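Local coordinates for malate Synthase (PDB 3OYZ), which catalyses the magnesium-dependent Claisen condensation of acetyl-CoA with glyoxylate and the hydrolysis of the malyl-CoA intermediate, giving malate and CoA in the glyoxylate cycle, at the interface of chains A and B. Coordinates in Å, arbitrary orientation; residue numbers count along the deposited sequence, not the author numbering. Chains: chain A/B, Malate Synthase.

All three contacts belong to one interface between neighbouring subunits of the malate synthase trimer. Contacts 2 and 3 lie close together, about 14 Å between the centres of their C-alpha atoms; contact 1 is about 22 Å from contact 2 and 35 Å from contact 3. Residues 268 to 282 of chain A link the three contacts, and contact 3 also draws on A:Gly39, A:Ala42 and A:Pro78. Chain B answers with its C-terminal part, residues 336 to 420, throughout. The interface is not an exact two-fold, as suits a trimer: the C-terminal part of one subunit grips the next.

Contact 1: the interface of chains A and B. Residues chain A 279-282; chain B 336-337, 381.
B:Thr337 pairs with A:Leu281 in an antiparallel beta bridge, so strand 279-281 of one malate synthase subunit lies along the start of strand 337-339 of the next. The polar part of the contact is mostly backbone: the amide N of A:Asp282 gives a weak hydrogen bond to the carbonyl O of B:Leu336, 2.9 Å long and bent to 129° at the hydrogen. The carboxylate of A:Asp282 folds back over the same carbonyl. With CG beside its own backbone N (chi1 -75°), it brings OD2 to 3.1 Å from the carbonyl O of B:Leu336, a close approach of two acceptors that is doubtful as an attraction; the structure alone does not show whether a proton lies between them.

The apolar contacts flank the bridge. B:Thr337 splits its side chain between two neighbours: methyl CG2 meets the delta-methyl CD1 of A:Leu281 at 3.7 Å, while CB lies at the rim of the six-membered ring, 4.1 Å from CE3 of A:Trp279. The hydroxyl OG1 sits between backbone N and carbonyl carbon (chi1 59°), which turns it towards the indole rim, 4.0 Å from CZ3 of A:Trp279. B:Ile381 points against the indole of A:Trp279, and its extended CG1 branch ends with CD1 4.0 Å from that same CZ3.

Together the bridge and its apolar flanks tie the segment after helix 261-269 to the C-terminal part of the adjoining subunit, supporting the trimer at a distance from the active site.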
# COMPACT_ATOMS: atom_id res chain seq x y z
N TRP A 279 27.35 -6.75 -16.47
CA TRP A 279 27.65 -6.61 -15.05
C TRP A 279 27.62 -5.14 -14.64
O TRP A 279 28.04 -4.29 -15.42
CB TRP A 279 29.01 -7.24 -14.71
CG TRP A 279 29.00 -8.75 -14.56
CD1 TRP A 279 29.15 -9.67 -15.56
CD2 TRP A 279 28.81 -9.50 -13.34
NE1 TRP A 279 29.11 -10.95 -15.03
CE2 TRP A 279 28.90 -10.87 -13.68
CE3 TRP A 279 28.61 -9.15 -11.99
CZ2 TRP A 279 28.72 -11.90 -12.72
CZ3 TRP A 279 28.47 -10.15 -11.05
CH2 TRP A 279 28.54 -11.52 -11.42
N LEU A 280 27.09 -4.80 -13.47
CA LEU A 280 27.06 -3.40 -13.05
C LEU A 280 27.85 -3.26 -11.76
O LEU A 280 27.85 -4.18 -10.94
CB LEU A 280 25.63 -2.85 -12.89
CG LEU A 280 24.70 -3.02 -14.09
CD1 LEU A 280 23.23 -2.77 -13.72
CD2 LEU A 280 25.11 -2.14 -15.26
N LEU A 281 28.53 -2.12 -11.62
CA LEU A 281 29.27 -1.81 -10.40
C LEU A 281 28.66 -0.57 -9.76
O LEU A 281 28.55 0.47 -10.42
CB LEU A 281 30.77 -1.60 -10.65
CG LEU A 281 31.64 -1.57 -9.38
CD1 LEU A 281 31.73 -2.92 -8.65
CD2 LEU A 281 33.04 -1.03 -9.67
N ASP A 282 28.27 -0.72 -8.50
CA ASP A 282 27.32 0.20 -7.88
C ASP A 282 27.97 1.19 -6.91
O ASP A 282 27.26 2.04 -6.36
CB ASP A 282 26.13 -0.52 -7.21
CG ASP A 282 25.09 -1.07 -8.22
OD1 ASP A 282 24.50 -0.29 -9.02
OD2 ASP A 282 24.85 -2.31 -8.19
N LEU B 336 28.29 -4.85 -4.02
CA LEU B 336 28.29 -3.75 -4.99
C LEU B 336 28.03 -4.12 -6.46
O LEU B 336 27.63 -3.26 -7.26
CB LEU B 336 29.57 -2.90 -4.87
CG LEU B 336 29.91 -2.19 -3.55
CD1 LEU B 336 31.35 -1.71 -3.61
CD2 LEU B 336 28.92 -1.04 -3.21
N THR B 337 28.25 -5.38 -6.82
CA THR B 337 27.97 -5.82 -8.18
C THR B 337 26.55 -6.38 -8.34
O THR B 337 25.95 -6.86 -7.38
CB THR B 337 28.97 -6.90 -8.60
OG1 THR B 337 28.87 -7.99 -7.68
CG2 THR B 337 30.36 -6.32 -8.54
N ILE B 381 34.72 -13.02 -8.05
CA ILE B 381 33.57 -13.15 -7.14
C ILE B 381 32.56 -14.24 -7.55
O ILE B 381 32.55 -14.69 -8.71
CB ILE B 381 32.80 -11.81 -6.98
CG1 ILE B 381 32.39 -11.26 -8.35
CG2 ILE B 381 33.58 -10.81 -6.14
CD1 ILE B 381 31.32 -10.18 -8.30

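Contact 2: the interface of chains A and B. Residues chain A 272-274; chain B 343, 401, 416, 419-420.
A:Leu272, A:Pro273 and A:Pro274 run in an extended, polyproline-like conformation and present two successive carbonyls to chain B. In this HpcH/HpaI-family enzyme, the Leu-Pro-Pro segment of one subunit is received by the C-terminal helices of the next.

The carbonyl O of A:Pro273 is gripped twice. The phenol OH of B:Tyr420 donates to it at 2.7 Å, in the carbonyl plane and on a lone pair. NH2 of B:Arg419 reaches the same O of A:Pro273 at 3.0 Å, from above the carbonyl plane but with the oxygen almost in the plane of the guanidinium. NE of that arginine donates in turn to the OH of B:Tyr420 at 3.1 Å, nearly straight at 173°, which should steady the phenol as it donates to chain A.

Both faces of the B:Tyr420 ring are covered from within chain B: methyl CE of B:Met343 lies over the centre, 3.5 Å above the plane, and CG of B:Arg419 over the other face near the rim. The bend at chi3 (60°) swings that methyl over the ring, while SD of B:Met343 packs 3.8 Å from CG of A:Pro273.

At the first turn of helix 343-358, the amide N of B:Met343 donates to the carbonyl O of A:Pro274 at 3.0 Å. A:Leu272 forks between two helices, CD1 lying 3.8 Å from CD2 of B:Leu416 and CD2 pointing towards B:Leu401.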
# COMPACT_ATOMS: atom_id res chain seq x y z
N LEU A 272 11.09 -6.00 -22.84
CA LEU A 272 11.82 -7.04 -23.56
C LEU A 272 13.17 -7.29 -22.89
O LEU A 272 13.89 -6.37 -22.52
CB LEU A 272 11.94 -6.67 -25.04
CG LEU A 272 10.60 -6.50 -25.79
CD1 LEU A 272 10.85 -6.20 -27.24
CD2 LEU A 272 9.62 -7.66 -25.69
N PRO A 273 13.51 -8.55 -22.64
CA PRO A 273 14.81 -8.74 -22.01
C PRO A 273 16.00 -8.34 -22.92
O PRO A 273 15.85 -8.22 -24.13
CB PRO A 273 14.81 -10.23 -21.64
CG PRO A 273 13.75 -10.88 -22.48
CD PRO A 273 12.81 -9.81 -22.96
N PRO A 274 17.18 -8.04 -22.35
CA PRO A 274 18.25 -7.57 -23.23
C PRO A 274 18.88 -8.61 -24.19
O PRO A 274 18.76 -9.84 -24.00
CB PRO A 274 19.28 -7.02 -22.23
CG PRO A 274 18.50 -6.80 -20.93
CD PRO A 274 17.62 -8.02 -20.95
N MET B 343 18.33 -12.45 -22.59
CA MET B 343 17.34 -13.50 -22.81
C MET B 343 17.92 -14.92 -22.78
O MET B 343 17.34 -15.83 -22.15
CB MET B 343 16.53 -13.26 -24.08
CG MET B 343 15.31 -14.20 -24.12
SD MET B 343 13.90 -13.64 -25.10
CE MET B 343 14.57 -13.47 -26.75
N LEU B 401 6.36 -13.04 -21.81
CA LEU B 401 6.03 -11.81 -22.46
C LEU B 401 6.60 -11.81 -23.89
O LEU B 401 5.91 -11.41 -24.81
CB LEU B 401 6.59 -10.63 -21.68
CG LEU B 401 6.62 -9.43 -22.59
CD1 LEU B 401 5.32 -8.74 -22.67
CD2 LEU B 401 7.64 -8.41 -22.15
N LEU B 416 12.55 -7.97 -34.11
CA LEU B 416 12.90 -8.80 -32.96
C LEU B 416 14.05 -9.73 -33.33
O LEU B 416 14.95 -10.02 -32.52
CB LEU B 416 11.68 -9.58 -32.43
CG LEU B 416 10.56 -8.76 -31.78
CD1 LEU B 416 9.31 -9.63 -31.69
CD2 LEU B 416 10.95 -8.27 -30.39
N ARG B 419 17.02 -7.48 -33.27
CA ARG B 419 17.41 -7.25 -31.88
C ARG B 419 18.04 -8.48 -31.21
O ARG B 419 19.04 -8.31 -30.50
CB ARG B 419 16.29 -6.54 -31.07
CG ARG B 419 16.02 -7.07 -29.67
CD ARG B 419 14.80 -6.42 -28.95
NE ARG B 419 15.05 -6.46 -27.51
CZ ARG B 419 15.54 -5.44 -26.81
NH1 ARG B 419 15.79 -4.29 -27.42
NH2 ARG B 419 15.80 -5.56 -25.51
N TYR B 420 17.53 -9.69 -31.45
CA TYR B 420 18.08 -10.89 -30.82
C TYR B 420 18.95 -11.85 -31.65
O TYR B 420 19.75 -12.59 -31.08
CB TYR B 420 16.98 -11.75 -30.19
CG TYR B 420 16.24 -11.05 -29.07
CD1 TYR B 420 16.85 -10.80 -27.84
CD2 TYR B 420 14.95 -10.59 -29.27
CE1 TYR B 420 16.18 -10.12 -26.82
CE2 TYR B 420 14.27 -9.90 -28.27
CZ TYR B 420 14.88 -9.69 -27.05
OH TYR B 420 14.17 -9.03 -26.10

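Contact 3: the interface of chains A and B. Residues chain A 39, 42-43, 78, 268; chain B 409, 411-412.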
# COMPACT_ATOMS: atom_id res chain seq x y z
N GLY A 39 5.18 -2.24 -36.79
CA GLY A 39 6.34 -2.72 -36.03
C GLY A 39 6.44 -2.10 -34.63
O GLY A 39 5.45 -1.99 -33.89
N ALA A 42 4.21 0.63 -33.51
CA ALA A 42 2.75 0.48 -33.36
C ALA A 42 2.43 -0.09 -31.97
O ALA A 42 3.12 -0.98 -31.51
CB ALA A 42 2.19 -0.42 -34.41
N PRO A 43 1.36 0.40 -31.34
CA PRO A 43 1.10 -0.03 -29.93
C PRO A 43 0.41 -1.37 -29.85
O PRO A 43 -0.33 -1.73 -30.76
CB PRO A 43 0.33 1.17 -29.36
CG PRO A 43 -0.50 1.66 -30.54
CD PRO A 43 0.51 1.54 -31.74
N PRO A 78 -1.96 -3.30 -36.82
CA PRO A 78 -1.61 -4.63 -36.30
C PRO A 78 -1.88 -4.87 -34.78
O PRO A 78 -1.74 -6.02 -34.39
CB PRO A 78 -0.08 -4.67 -36.42
CG PRO A 78 0.31 -3.26 -36.18
CD PRO A 78 -0.79 -2.40 -36.84
N ASN A 268 7.47 -0.13 -26.00
CA ASN A 268 7.49 -1.47 -26.65
C ASN A 268 8.77 -2.27 -26.41
O ASN A 268 8.77 -3.51 -26.38
CB ASN A 268 7.23 -1.39 -28.16
CG ASN A 268 5.77 -1.47 -28.52
OD1 ASN A 268 4.97 -2.07 -27.79
ND2 ASN A 268 5.40 -0.81 -29.63
N ARG B 409 2.30 -10.28 -32.62
CA ARG B 409 2.80 -9.12 -33.33
C ARG B 409 3.64 -9.54 -34.56
O ARG B 409 4.84 -9.26 -34.62
CB ARG B 409 3.53 -8.18 -32.36
CG ARG B 409 2.63 -7.46 -31.31
CD ARG B 409 1.51 -6.63 -31.96
NE ARG B 409 1.95 -5.56 -32.86
CZ ARG B 409 2.34 -4.36 -32.46
NH1 ARG B 409 2.32 -4.06 -31.17
NH2 ARG B 409 2.72 -3.43 -33.32
N ASP B 411 4.02 -8.29 -37.36
CA ASP B 411 4.64 -7.05 -37.82
C ASP B 411 5.91 -6.61 -37.11
O ASP B 411 6.49 -5.59 -37.47
CB ASP B 411 3.62 -5.91 -37.74
CG ASP B 411 3.22 -5.54 -36.28
OD1 ASP B 411 3.32 -4.37 -35.87
OD2 ASP B 411 2.78 -6.41 -35.53
N GLN B 412 6.28 -7.29 -36.03
CA GLN B 412 7.44 -6.95 -35.22
C GLN B 412 8.46 -8.07 -35.37
O GLN B 412 9.53 -7.94 -34.82
CB GLN B 412 7.05 -6.80 -33.72
CG GLN B 412 6.64 -5.38 -33.39
CD GLN B 412 6.22 -5.13 -31.92
OE1 GLN B 412 6.38 -5.98 -31.05
NE2 GLN B 412 5.77 -3.92 -31.65
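The carbonyl O of A:Ala42 is gripped by three nitrogens from both subunits. B:Arg409 meets it end-on, NH2 at 3.1 Å and NH1 at 3.2 Å from that O of A:Ala42, which lies at the edge of the guanidinium and in its plane. A:Asn268, on helix 261-269 of the same chain as the carbonyl, adds its amide ND2 at 3.0 Å from the O of A:Ala42. The two B:Arg409 nitrogens lie off one side of the carbonyl plane and ND2 of A:Asn268 off the other, none of them on a lone pair.

Within chain B, the guanidinium is locked by B:Asp411. NE and NH2 pair side-on with the two carboxylate oxygens, each through its syn lone pair, and NH2 of B:Arg409 lies 2.8 Å from OD1 of B:Asp411 in a salt bridge. Bends at chi2 and chi3 (-58° and -59°) curl the arginine into this clasp. The buttressing would hold the guanidinium in one rotation and balance its charge where it enters chain A.

The 3-10 helix 410-412 also docks against A:Gly39, at the start of 3-10 helix 39-41, in this subunit interface of the trimer. OD1 of B:Asp411 accepts a weak bond from the backbone N of A:Gly39, while its carboxylate rests against A:Pro78, CG of the acid 3.4 Å from CB of the proline. B:Gln412 extends beyond CG to lay NE2 over one face of the B:Arg409 guanidinium, and that same NE2 of B:Gln412 donates almost straight, 178° at the hydrogen, to the carbonyl O of A:Gly39 at 3.0 Å.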